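Local coordinates for protein 3-oxosteroid 1-dehydrogenase (Sterolibacterium denitrificans, PDB 7P18) that probably introduces a 1,2 double bond into the A ring of 3-oxosteroids, using FAD as cofactor and passing the electrons to an acceptor, at residues E168-L173 with R465-Y470. Residues are numbered along the deposited sequence; the frame is centred on the assembly and turned at random. Where two conformers were deposited one is given.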
loop_
_atom_site.group_PDB
_atom_site.type_symbol
_atom_site.label_atom_id
_atom_site.label_comp_id
_atom_site.label_asym_id
_atom_site.label_seq_id
_atom_site.Cartn_x
_atom_site.Cartn_y
_atom_site.Cartn_z
ATOM N N GLU A 168 9.702 -13.226 7.510
ATOM C CA GLU A 168 10.187 -13.378 8.918
ATOM C C GLU A 168 9.018 -13.111 9.855
ATOM O O GLU A 168 8.810 -13.903 10.777
ATOM C CB GLU A 168 11.298 -12.393 9.275
ATOM C CG GLU A 168 12.687 -12.794 8.850
ATOM C CD GLU A 168 13.629 -11.632 8.982
ATOM O OE1 GLU A 168 13.122 -10.535 9.279
ATOM O OE2 GLU A 168 14.857 -11.807 8.747
ATOM N N ALA A 169 8.277 -12.034 9.613
ATOM C CA ALA A 169 7.081 -11.656 10.397
ATOM C C ALA A 169 6.092 -12.815 10.394
ATOM O O ALA A 169 5.929 -13.382 11.466
ATOM C CB ALA A 169 6.435 -10.390 9.867
ATOM N N HIS A 170 5.485 -13.129 9.235
ATOM C CA HIS A 170 4.194 -13.857 9.044
ATOM C C HIS A 170 4.055 -15.000 10.059
ATOM O O HIS A 170 2.940 -15.225 10.559
ATOM C CB HIS A 170 4.051 -14.379 7.601
ATOM C CG HIS A 170 2.966 -15.377 7.441
ATOM N ND1 HIS A 170 3.226 -16.728 7.415
ATOM C CD2 HIS A 170 1.640 -15.255 7.309
ATOM C CE1 HIS A 170 2.107 -17.396 7.301
ATOM N NE2 HIS A 170 1.121 -16.512 7.259
ATOM N N VAL A 171 5.163 -15.682 10.332
ATOM C CA VAL A 171 5.303 -16.766 11.340
ATOM C C VAL A 171 4.671 -16.344 12.678
ATOM O O VAL A 171 3.973 -17.156 13.308
ATOM C CB VAL A 171 6.801 -17.075 11.532
ATOM C CG1 VAL A 171 7.008 -17.954 12.740
ATOM C CG2 VAL A 171 7.444 -17.661 10.288
ATOM N N MET A 172 4.932 -15.106 13.104
ATOM C CA MET A 172 4.516 -14.565 14.426
ATOM C C MET A 172 3.006 -14.266 14.441
ATOM O O MET A 172 2.355 -14.585 15.457
ATOM C CB MET A 172 5.304 -13.296 14.746
ATOM C CG MET A 172 6.802 -13.543 14.879
ATOM S SD MET A 172 7.767 -12.054 15.228
ATOM C CE MET A 172 6.518 -10.991 15.954
ATOM N N LEU A 173 2.472 -13.674 13.362
ATOM C CA LEU A 173 1.027 -13.289 13.254
ATOM C C LEU A 173 0.167 -14.557 13.125
ATOM O O LEU A 173 -0.923 -14.594 13.739
ATOM C CB LEU A 173 0.818 -12.355 12.051
ATOM C CG LEU A 173 -0.542 -11.661 11.918
ATOM C CD1 LEU A 173 -1.606 -12.574 11.342
ATOM C CD2 LEU A 173 -1.008 -11.067 13.234
ATOM N N ARG A 465 -7.143 -17.891 4.850
ATOM C CA ARG A 465 -6.494 -18.738 5.888
ATOM C C ARG A 465 -5.026 -18.361 6.073
ATOM O O ARG A 465 -4.491 -18.669 7.126
ATOM C CB ARG A 465 -6.634 -20.212 5.516
ATOM C CG ARG A 465 -8.077 -20.684 5.510
ATOM C CD ARG A 465 -8.224 -22.172 5.452
ATOM N NE ARG A 465 -7.769 -22.809 4.232
ATOM C CZ ARG A 465 -8.537 -23.117 3.183
ATOM N NH1 ARG A 465 -9.812 -22.774 3.134
ATOM N NH2 ARG A 465 -8.005 -23.753 2.152
ATOM N N TYR A 466 -4.400 -17.659 5.128
ATOM C CA TYR A 466 -2.981 -17.249 5.232
ATOM C C TYR A 466 -2.736 -16.482 6.542
ATOM O O TYR A 466 -1.670 -16.638 7.135
ATOM C CB TYR A 466 -2.563 -16.425 4.016
ATOM C CG TYR A 466 -1.108 -16.035 3.972
ATOM C CD1 TYR A 466 -0.091 -16.975 3.904
ATOM C CD2 TYR A 466 -0.739 -14.703 3.976
ATOM C CE1 TYR A 466 1.246 -16.594 3.869
ATOM C CE2 TYR A 466 0.588 -14.302 3.933
ATOM C CZ TYR A 466 1.589 -15.257 3.883
ATOM O OH TYR A 466 2.862 -14.771 3.815
ATOM N N TYR A 467 -3.657 -15.605 6.939
ATOM C CA TYR A 467 -3.538 -14.751 8.138
ATOM C C TYR A 467 -4.482 -15.242 9.240
ATOM O O TYR A 467 -4.723 -14.474 10.183
ATOM C CB TYR A 467 -3.758 -13.287 7.741
ATOM C CG TYR A 467 -2.578 -12.617 7.078
ATOM C CD1 TYR A 467 -1.296 -12.652 7.607
ATOM C CD2 TYR A 467 -2.771 -11.876 5.918
ATOM C CE1 TYR A 467 -0.228 -11.997 7.000
ATOM C CE2 TYR A 467 -1.720 -11.210 5.301
ATOM C CZ TYR A 467 -0.443 -11.305 5.816
ATOM O OH TYR A 467 0.532 -10.622 5.167
ATOM N N GLY A 468 -5.044 -16.445 9.120
ATOM C CA GLY A 468 -5.713 -17.122 10.246
ATOM C C GLY A 468 -4.697 -17.643 11.279
ATOM O O GLY A 468 -3.485 -17.454 11.092
ATOM N N ASP A 469 -5.182 -18.259 12.342
ATOM C CA ASP A 469 -4.335 -18.896 13.390
ATOM C C ASP A 469 -4.270 -20.393 13.054
ATOM O O ASP A 469 -5.303 -21.056 13.124
ATOM C CB ASP A 469 -4.892 -18.625 14.782
ATOM C CG ASP A 469 -4.039 -19.158 15.929
ATOM O OD1 ASP A 469 -3.229 -20.109 15.706
ATOM O OD2 ASP A 469 -4.199 -18.619 17.009
ATOM N N TYR A 470 -3.109 -20.812 12.561
ATOM C CA TYR A 470 -2.624 -22.199 12.331
ATOM C C TYR A 470 -3.251 -23.191 13.332
ATOM O O TYR A 470 -3.762 -24.258 12.922
ATOM C CB TYR A 470 -1.095 -22.103 12.408
ATOM C CG TYR A 470 -0.332 -23.390 12.558
ATOM C CD1 TYR A 470 -0.126 -24.218 11.465
ATOM C CD2 TYR A 470 0.240 -23.748 13.769
ATOM C CE1 TYR A 470 0.618 -25.383 11.570
ATOM C CE2 TYR A 470 0.982 -24.912 13.894
ATOM C CZ TYR A 470 1.168 -25.735 12.791
ATOM O OH TYR A 470 1.886 -26.894 12.895
#
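His170 is gripped twice by Tyr466. Its NE2 donates a nearly straight hydrogen bond (164°) to Tyr466 O at 2.8 Å, with the oxygen in the imidazole plane, while the ring of the same tyrosine lies almost parallel over one imidazole face as an offset stack, centroids 4.0 Å apart. CG of His170 lies anti to its backbone N (chi1 166°), which carries the imidazole across to Tyr466, and bond and stack together fix its rotation. Tyr467 adds a third ring to this aromatic cluster, its CE1 3.8 Å from His170 CD2 near the imidazole plane, the two rings inclined at 58°. Packing is looser one turn on: Leu173 CD1 lies 3.7 Å from Tyr467 CD1, an apolar touch between side chains, and the same methyl lies against Tyr467 O, a buried carbonyl oxygen without a polar partner. The outer side bears Arg465 and Tyr470, both exposed, neither touching 168-173. Inward, Tyr467 OH hydrogen-bonds to Tyr115 of the steroid pocket, and the Tyr467 side chain lies about 5 Å, nearest atoms, from the bound androstadienedione. The contact joins helix 166-174, packed against helix 179-191 through Val171 and Met172, to helix 462-466 and the loop that follows.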